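PDB 2BCO: succinylglutamate desuccinylase from Vibrio parahaemolyticus, which probably catalyses the zinc-dependent hydrolysis of N2-succinylglutamate to succinate and glutamate, the last step of arginine degradation by the AST pathway. Local coordinates for residues A[110-113]-A[114-118]; A[203-206]-A[207-211]; A[266-270]-A[271-275]. All coordinates share one frame; numbering follows the deposited sequence.

Contact 1: residues A[110-113]-A[114-118]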
loop_
_atom_site.group_PDB
_atom_site.type_symbol
_atom_site.label_atom_id
_atom_site.label_comp_id
_atom_site.label_asym_id
_atom_site.label_seq_id
_atom_site.Cartn_x
_atom_site.Cartn_y
_atom_site.Cartn_z
ATOM N N GLU A 110 -16.586 -8.200 -1.243
ATOM C CA GLU A 110 -15.909 -7.997 0.038
ATOM C C GLU A 110 -14.563 -7.271 -0.124
ATOM O O GLU A 110 -13.921 -7.376 -1.163
ATOM C CB GLU A 110 -15.684 -9.351 0.708
ATOM C CG GLU A 110 -15.771 -9.319 2.214
ATOM C CD GLU A 110 -15.238 -10.587 2.846
ATOM O OE1 GLU A 110 -15.506 -11.666 2.289
ATOM O OE2 GLU A 110 -14.560 -10.506 3.895
ATOM N N ASN A 111 -14.152 -6.536 0.905
ATOM C CA ASN A 111 -12.887 -5.791 0.902
ATOM C C ASN A 111 -11.737 -6.750 0.586
ATOM O O ASN A 111 -11.400 -7.609 1.391
ATOM C CB ASN A 111 -12.653 -5.160 2.281
ATOM C CG ASN A 111 -11.415 -4.253 2.335
ATOM O OD1 ASN A 111 -10.539 -4.296 1.473
ATOM N ND2 ASN A 111 -11.347 -3.439 3.367
ATOM N N LEU A 112 -11.126 -6.586 -0.578
ATOM C CA LEU A 112 -10.041 -7.465 -0.991
ATOM C C LEU A 112 -8.864 -7.465 0.005
ATOM O O LEU A 112 -8.195 -8.479 0.197
ATOM C CB LEU A 112 -9.545 -7.037 -2.380
ATOM C CG LEU A 112 -8.900 -8.052 -3.324
ATOM C CD1 LEU A 112 -8.256 -7.309 -4.493
ATOM C CD2 LEU A 112 -7.865 -8.869 -2.607
ATOM N N ASN A 113 -8.627 -6.334 0.657
ATOM C CA ASN A 113 -7.499 -6.236 1.565
ATOM C C ASN A 113 -7.700 -6.762 2.985
ATOM O O ASN A 113 -7.002 -6.352 3.908
ATOM C CB ASN A 113 -6.990 -4.796 1.585
ATOM C CG ASN A 113 -5.485 -4.723 1.619
ATOM O OD1 ASN A 113 -4.800 -5.589 1.069
ATOM N ND2 ASN A 113 -4.960 -3.690 2.246
ATOM N N ARG A 114 -8.640 -7.687 3.142
ATOM C CA ARG A 114 -8.914 -8.327 4.421
ATOM C C ARG A 114 -8.886 -9.839 4.213
ATOM O O ARG A 114 -9.114 -10.611 5.136
ATOM C CB ARG A 114 -10.291 -7.916 4.944
ATOM C CG ARG A 114 -10.282 -6.649 5.781
ATOM C CD ARG A 114 -11.690 -6.098 5.997
ATOM N NE ARG A 114 -11.665 -4.787 6.647
ATOM C CZ ARG A 114 -12.681 -3.927 6.652
ATOM N NH1 ARG A 114 -13.817 -4.228 6.037
ATOM N NH2 ARG A 114 -12.559 -2.758 7.267
ATOM N N LEU A 115 -8.573 -10.249 2.991
ATOM C CA LEU A 115 -8.592 -11.658 2.616
ATOM C C LEU A 115 -7.271 -12.389 2.469
ATOM O O LEU A 115 -7.240 -13.471 1.892
ATOM C CB LEU A 115 -9.374 -11.800 1.312
ATOM C CG LEU A 115 -10.751 -11.131 1.329
ATOM C CD1 LEU A 115 -11.424 -11.282 -0.023
ATOM C CD2 LEU A 115 -11.597 -11.770 2.425
ATOM N N PHE A 116 -6.184 -11.828 2.986
ATOM C CA PHE A 116 -4.890 -12.487 2.867
ATOM C C PHE A 116 -4.441 -13.259 4.105
ATOM O O PHE A 116 -3.409 -13.921 4.059
ATOM C CB PHE A 116 -3.815 -11.475 2.472
ATOM C CG PHE A 116 -3.970 -10.953 1.077
ATOM C CD1 PHE A 116 -3.554 -11.711 -0.015
ATOM C CD2 PHE A 116 -4.595 -9.725 0.846
ATOM C CE1 PHE A 116 -3.749 -11.254 -1.319
ATOM C CE2 PHE A 116 -4.796 -9.261 -0.450
ATOM C CZ PHE A 116 -4.377 -10.027 -1.540
ATOM N N ASP A 117 -5.191 -13.181 5.204
ATOM C CA ASP A 117 -4.808 -13.916 6.412
ATOM C C ASP A 117 -5.314 -15.361 6.409
ATOM O O ASP A 117 -6.091 -15.759 5.542
ATOM C CB ASP A 117 -5.278 -13.193 7.686
ATOM C CG ASP A 117 -6.791 -13.090 7.794
ATOM O OD1 ASP A 117 -7.265 -12.592 8.837
ATOM O OD2 ASP A 117 -7.510 -13.487 6.851
ATOM N N GLU A 118 -4.864 -16.138 7.389
ATOM C CA GLU A 118 -5.233 -17.547 7.493
ATOM C C GLU A 118 -6.618 -17.878 8.059
ATOM O O GLU A 118 -6.940 -19.050 8.231
ATOM C CB GLU A 118 -4.165 -18.304 8.296
ATOM C CG GLU A 118 -2.870 -18.563 7.535
ATOM C CD GLU A 118 -1.818 -19.280 8.375
ATOM O OE1 GLU A 118 -1.350 -18.697 9.378
ATOM O OE2 GLU A 118 -1.460 -20.428 8.032
#

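Contact 2: residues A[203-206]-A[207-211]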
loop_
_atom_site.group_PDB
_atom_site.type_symbol
_atom_site.label_atom_id
_atom_site.label_comp_id
_atom_site.label_asym_id
_atom_site.label_seq_id
_atom_site.Cartn_x
_atom_site.Cartn_y
_atom_site.Cartn_z
ATOM N N PHE A 203 -2.643 -7.148 1.759
ATOM C CA PHE A 203 -1.760 -7.657 0.726
ATOM C C PHE A 203 -0.303 -7.365 1.102
ATOM O O PHE A 203 0.585 -8.197 0.891
ATOM C CB PHE A 203 -2.139 -6.987 -0.595
ATOM C CG PHE A 203 -1.453 -7.561 -1.805
ATOM C CD1 PHE A 203 -1.105 -8.910 -1.867
ATOM C CD2 PHE A 203 -1.213 -6.757 -2.916
ATOM C CE1 PHE A 203 -0.543 -9.444 -3.015
ATOM C CE2 PHE A 203 -0.654 -7.282 -4.073
ATOM C CZ PHE A 203 -0.312 -8.630 -4.121
ATOM N N SER A 204 -0.074 -6.178 1.662
ATOM C CA SER A 204 1.249 -5.749 2.098
ATOM C C SER A 204 1.752 -6.642 3.236
ATOM O O SER A 204 2.896 -7.102 3.225
ATOM C CB SER A 204 1.178 -4.292 2.574
ATOM O OG SER A 204 2.418 -3.860 3.089
ATOM N N TRP A 205 0.892 -6.875 4.223
ATOM C CA TRP A 205 1.247 -7.722 5.355
ATOM C C TRP A 205 1.596 -9.130 4.877
ATOM O O TRP A 205 2.522 -9.748 5.390
ATOM C CB TRP A 205 0.094 -7.804 6.367
ATOM C CG TRP A 205 0.236 -8.957 7.346
ATOM C CD1 TRP A 205 0.937 -8.957 8.516
ATOM C CD2 TRP A 205 -0.271 -10.296 7.185
ATOM N NE1 TRP A 205 0.901 -10.207 9.089
ATOM C CE2 TRP A 205 0.171 -11.042 8.300
ATOM C CE3 TRP A 205 -1.052 -10.928 6.213
ATOM C CZ2 TRP A 205 -0.141 -12.408 8.459
ATOM C CZ3 TRP A 205 -1.362 -12.287 6.375
ATOM C CH2 TRP A 205 -0.907 -13.007 7.492
ATOM N N TYR A 206 0.856 -9.636 3.893
ATOM C CA TYR A 206 1.109 -10.980 3.380
ATOM C C TYR A 206 2.529 -11.155 2.829
ATOM O O TYR A 206 3.153 -12.196 3.025
ATOM C CB TYR A 206 0.100 -11.333 2.288
ATOM C CG TYR A 206 0.267 -12.726 1.739
ATOM C CD1 TYR A 206 -0.327 -13.816 2.369
ATOM C CD2 TYR A 206 1.022 -12.962 0.588
ATOM C CE1 TYR A 206 -0.185 -15.114 1.861
ATOM C CE2 TYR A 206 1.172 -14.255 0.073
ATOM C CZ TYR A 206 0.564 -15.324 0.717
ATOM O OH TYR A 206 0.677 -16.598 0.216
ATOM N N SER A 207 3.019 -10.146 2.118
ATOM C CA SER A 207 4.358 -10.199 1.553
ATOM C C SER A 207 5.412 -10.104 2.644
ATOM O O SER A 207 6.421 -10.787 2.591
ATOM C CB SER A 207 4.557 -9.062 0.544
ATOM O OG SER A 207 3.901 -9.357 -0.675
ATOM N N ALA A 208 5.172 -9.247 3.631
ATOM C CA ALA A 208 6.110 -9.079 4.730
ATOM C C ALA A 208 6.186 -10.347 5.582
ATOM O O ALA A 208 7.276 -10.831 5.900
ATOM C CB ALA A 208 5.691 -7.899 5.594
ATOM N N GLU A 209 5.025 -10.884 5.942
ATOM C CA GLU A 209 4.962 -12.081 6.772
ATOM C C GLU A 209 5.438 -13.346 6.095
ATOM O O GLU A 209 6.092 -14.170 6.723
ATOM C CB GLU A 209 3.533 -12.311 7.283
ATOM C CG GLU A 209 3.305 -13.649 8.018
ATOM C CD GLU A 209 4.237 -13.852 9.209
ATOM O OE1 GLU A 209 4.419 -12.898 9.989
ATOM O OE2 GLU A 209 4.778 -14.966 9.373
ATOM N N ASN A 210 5.128 -13.504 4.818
ATOM C CA ASN A 210 5.500 -14.725 4.122
ATOM C C ASN A 210 6.726 -14.683 3.242
ATOM O O ASN A 210 7.181 -15.726 2.780
ATOM C CB ASN A 210 4.309 -15.213 3.307
ATOM C CG ASN A 210 3.192 -15.715 4.183
ATOM O OD1 ASN A 210 3.332 -16.742 4.836
ATOM N ND2 ASN A 210 2.085 -14.988 4.221
ATOM N N TYR A 211 7.270 -13.499 2.992
ATOM C CA TYR A 211 8.448 -13.422 2.139
ATOM C C TYR A 211 9.473 -12.403 2.611
ATOM O O TYR A 211 10.429 -12.106 1.906
ATOM C CB TYR A 211 8.016 -13.128 0.701
ATOM C CG TYR A 211 7.186 -14.246 0.111
ATOM C CD1 TYR A 211 7.794 -15.377 -0.431
ATOM C CD2 TYR A 211 5.792 -14.204 0.141
ATOM C CE1 TYR A 211 7.034 -16.446 -0.935
ATOM C CE2 TYR A 211 5.021 -15.270 -0.358
ATOM C CZ TYR A 211 5.652 -16.385 -0.894
ATOM O OH TYR A 211 4.911 -17.431 -1.398
HETATM O O HOH W 1 2.719 -11.256 10.920
HETATM O O HOH W 2 2.286 -17.042 -1.641
#

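Contact 3: residues A[266-270]-A[271-275]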
loop_
_atom_site.group_PDB
_atom_site.type_symbol
_atom_site.label_atom_id
_atom_site.label_comp_id
_atom_site.label_asym_id
_atom_site.label_seq_id
_atom_site.Cartn_x
_atom_site.Cartn_y
_atom_site.Cartn_z
ATOM N N ILE A 266 -8.866 -0.312 19.387
ATOM C CA ILE A 266 -10.253 -0.287 19.844
ATOM C C ILE A 266 -11.062 -1.445 19.252
ATOM O O ILE A 266 -11.116 -1.614 18.035
ATOM C CB ILE A 266 -10.944 1.046 19.448
ATOM C CG1 ILE A 266 -10.138 2.237 19.975
ATOM C CG2 ILE A 266 -12.371 1.076 19.982
ATOM C CD1 ILE A 266 -9.917 2.228 21.476
ATOM N N VAL A 267 -11.700 -2.228 20.115
ATOM C CA VAL A 267 -12.503 -3.362 19.666
ATOM C C VAL A 267 -13.969 -3.226 20.088
ATOM O O VAL A 267 -14.260 -2.979 21.258
ATOM C CB VAL A 267 -11.959 -4.690 20.240
ATOM C CG1 VAL A 267 -12.729 -5.863 19.650
ATOM C CG2 VAL A 267 -10.468 -4.814 19.956
ATOM N N ARG A 268 -14.883 -3.394 19.134
ATOM C CA ARG A 268 -16.320 -3.296 19.410
ATOM C C ARG A 268 -16.810 -4.485 20.238
ATOM O O ARG A 268 -16.762 -5.634 19.792
ATOM C CB ARG A 268 -17.110 -3.222 18.100
ATOM C CG ARG A 268 -18.622 -3.093 18.275
ATOM C CD ARG A 268 -19.297 -2.917 16.925
ATOM N NE ARG A 268 -20.736 -2.665 17.017
ATOM C CZ ARG A 268 -21.489 -2.266 15.991
ATOM N NH1 ARG A 268 -20.940 -2.072 14.795
ATOM N NH2 ARG A 268 -22.790 -2.055 16.152
ATOM N N LEU A 269 -17.288 -4.190 21.445
ATOM C CA LEU A 269 -17.782 -5.210 22.360
ATOM C C LEU A 269 -19.296 -5.397 22.336
ATOM O O LEU A 269 -19.783 -6.519 22.473
ATOM C CB LEU A 269 -17.342 -4.885 23.792
ATOM C CG LEU A 269 -16.154 -5.652 24.377
ATOM C CD1 LEU A 269 -16.556 -7.105 24.608
ATOM C CD2 LEU A 269 -14.951 -5.555 23.446
ATOM N N HIS A 270 -20.038 -4.308 22.165
ATOM C CA HIS A 270 -21.495 -4.388 22.152
ATOM C C HIS A 270 -22.122 -3.872 20.862
ATOM O O HIS A 270 -21.452 -3.272 20.024
ATOM C CB HIS A 270 -22.072 -3.609 23.337
ATOM C CG HIS A 270 -21.428 -3.938 24.648
ATOM N ND1 HIS A 270 -20.147 -3.541 24.968
ATOM C CD2 HIS A 270 -21.885 -4.631 25.717
ATOM C CE1 HIS A 270 -19.844 -3.974 26.178
ATOM N NE2 HIS A 270 -20.879 -4.638 26.656
ATOM N N ASP A 271 -23.421 -4.112 20.723
ATOM C CA ASP A 271 -24.173 -3.690 19.547
ATOM C C ASP A 271 -24.349 -2.171 19.543
ATOM O O ASP A 271 -24.340 -1.534 18.487
ATOM C CB ASP A 271 -25.541 -4.386 19.533
ATOM C CG ASP A 271 -26.300 -4.168 18.233
ATOM O OD1 ASP A 271 -26.645 -3.008 17.923
ATOM O OD2 ASP A 271 -26.553 -5.163 17.521
ATOM N N ASP A 272 -24.509 -1.601 20.735
ATOM C CA ASP A 272 -24.678 -0.160 20.903
ATOM C C ASP A 272 -23.301 0.485 21.007
ATOM O O ASP A 272 -22.792 0.742 22.098
ATOM C CB ASP A 272 -25.500 0.127 22.163
ATOM C CG ASP A 272 -25.717 1.611 22.396
ATOM O OD1 ASP A 272 -25.970 2.341 21.414
ATOM O OD2 ASP A 272 -25.641 2.043 23.565
ATOM N N PHE A 273 -22.709 0.743 19.849
ATOM C CA PHE A 273 -21.378 1.324 19.748
ATOM C C PHE A 273 -21.430 2.500 18.774
ATOM O O PHE A 273 -22.142 2.441 17.772
ATOM C CB PHE A 273 -20.423 0.243 19.217
ATOM C CG PHE A 273 -19.009 0.706 19.012
ATOM C CD1 PHE A 273 -18.056 0.546 20.014
ATOM C CD2 PHE A 273 -18.617 1.277 17.801
ATOM C CE1 PHE A 273 -16.730 0.947 19.814
ATOM C CE2 PHE A 273 -17.289 1.685 17.591
ATOM C CZ PHE A 273 -16.346 1.518 18.597
ATOM N N ASP A 274 -20.693 3.568 19.058
ATOM C CA ASP A 274 -20.672 4.712 18.149
ATOM C C ASP A 274 -19.625 5.740 18.562
ATOM O O ASP A 274 -19.031 5.646 19.634
ATOM C CB ASP A 274 -22.049 5.384 18.088
ATOM C CG ASP A 274 -22.341 6.011 16.729
ATOM O OD1 ASP A 274 -21.386 6.346 15.998
ATOM O OD2 ASP A 274 -23.531 6.179 16.393
ATOM N N PHE A 275 -19.403 6.719 17.694
ATOM C CA PHE A 275 -18.439 7.780 17.950
ATOM C C PHE A 275 -19.198 9.096 17.990
ATOM O O PHE A 275 -20.302 9.184 17.469
ATOM C CB PHE A 275 -17.408 7.835 16.829
ATOM C CG PHE A 275 -16.632 6.562 16.652
ATOM C CD1 PHE A 275 -15.814 6.077 17.675
ATOM C CD2 PHE A 275 -16.684 5.862 15.447
ATOM C CE1 PHE A 275 -15.062 4.919 17.500
ATOM C CE2 PHE A 275 -15.931 4.701 15.262
ATOM C CZ PHE A 275 -15.119 4.229 16.289
#

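Contact 1: residues A[110-113]-A[114-118]
Beside the zinc site of the catalytic domain, the loop leading from helix 98-102 to helix 125-141 folds into a tight turn in which N111 meets R114 and L112 meets F116. The turn is closed by R114 N, which donates to N111 O at 3.3 Å, and more weakly by L115 N to L112 O, also 3.3 Å. Within it, the side chain of N111 forms an Asx turn: OD1 accepts from N113 N at 2.9 Å. The same OD1 takes a hydrogen bond from NE2 of the zinc ligand H63, so the turn fixes a second-shell group that in turn positions a first-shell imidazole. With CG anti to the backbone N (chi1 -175°), the N111 amide is left beside the R114 side chain, which crosses it at about a right angle. ND2 lies 3.6 Å from R114 CZ, over one face of the guanidinium but toward its rim, with the two planes 56° apart. The R114 chain runs extended from CG to NE and carries its charge back along the turn. On another side the turn is apolar: L112 CD2 touches F116 CE2 at 3.8 Å, and both side chains pack on A130 of helix 125-141. L115 CD2 rests 3.5 Å from E110 OE2, a contact of methyl against carboxylate. N113 OD1 approaches the F116 ring obliquely, the amide standing steeply against the ring plane, while accepting a hydrogen bond from F203 N. The consecutive N113 and R114 recall the Asn-Arg pair beside the zinc in M14 carboxypeptidases and aspartoacylases, and the loop is consistent with that family's active-site architecture.

Contact 2: residues A[203-206]-A[207-211]
Y206 O is gripped twice by one residue: N210 N donates to it at 3.0 Å in the i to i+4 bond of the helix, and N210 ND2 reaches it at 3.2 Å in the carbonyl plane, on a lone pair. The side chain can fold back this way because its CG lies beside its own backbone N (chi1 -69°). The same ND2 then hangs over one face of the Y206 ring, 3.3 Å from CD1 and toward the rim, with amide and ring planes 49° apart. One amide nitrogen therefore serves a carbonyl and lies against the aromatic ring of the same residue. Both residues belong to helix 203-211, a short helix of the catalytic domain that packs on helix 125-141 through F203, Y206 and Y211 and on strand 214-220 through S204. One residue earlier, E209 N bonds W205 O at 2.8 Å, nearly straight, and the side chains repeat the pairing: E209 CB makes a CH-pi contact with the five-membered ring of W205, 4.0 Å from its centroid. The E209 chain bends at chi2 (57°), which lets a water accepting from W205 NE1 at 2.8 Å donate to E209 OE1. That oxygen is also held by T172 OG1. Y206 and Y211 lie side by side, pointing the same way; Y206 CE2 comes to 4.0 Å from CE2 of Y211, at the edge of the latter's ring. Their hydroxyls are joined through a second water, 2.7 Å from Y211 OH, which lies in the plane of each ring. S207 OG, on the face turned to the interior, is hydrogen-bonded to H151 ND1, and F203 meets the ring of H151 edge-to-face.

Contact 3: residues A[266-270]-A[271-275]
The chain leaves strand 258-267, reverses through residues 268-272 and enters strand 273-275, with D272 at the centre of an inverse gamma turn whose bond, F273 N to D271 O at 3.1 Å, is weak. This connection belongs to the barrel-sandwich hybrid domain and links two strands of different sheets: I266 pairs with strand 322-335, whereas 273-275 is an outer strand of a three-stranded antiparallel sheet. R268 spans the bend. Its CG stands anti to the backbone N (chi1 -179°) and the chain stays extended as far as NE, so the guanidinium is delivered to the carbonyls of the turn. NE donates to H270 O at 3.2 Å, a nearly straight bond (160°) lying in the guanidinium plane. NH2 donates to D271 O at 2.9 Å, with that oxygen tilted somewhat out of the plane. NH1 is held by V317 O, so all three nitrogens are bonded to backbone oxygens, and the rotation of the group is fixed. D271 O thus receives both the arginine and the weak gamma-turn bond. The D271 carboxylate is too distant from R268 NH2 for a salt bridge (OD1 at 4.3 Å), though its charge probably still favours the arginine. The aliphatic part of R268 crosses F273, with CB over one face of the ring and CG 3.9 Å from F273 CG. Guanidinium and ring planes are only 24° apart, but the charged end passes beside F273 CB, R268 NE being 3.7 Å from it. D296 of strand 292-296 braces the outer bend through both carboxylate oxygens, OD1 taking H270 ND1 and OD2 taking L269 N. At the far end of the phenyl group, I266 CG2 touches F273 CZ at 4.2 Å, approaching the ring at its edge and near its plane.

In the fold
The three contacts follow in series along the chain. Contacts 1 and 2 belong to the catalytic domain, their centres 12 Å apart, and they touch: the F116 and F203 rings stack, while F116 O lies 3.5 Å from W205 CZ3. Both also pack on helix 125-141, so the zinc-site loop is seated against that helix and helix 203-211 together. Contact 3 sits in the barrel-sandwich hybrid domain, its nearest atoms about 11 Å from contact 1 and about 17 Å from contact 2. Strand 258-267, which runs into contact 3, pairs with strand 192-195, so the strand network continues from the catalytic part into the hybrid domain, whose bend at 266-275 lies far from the metal.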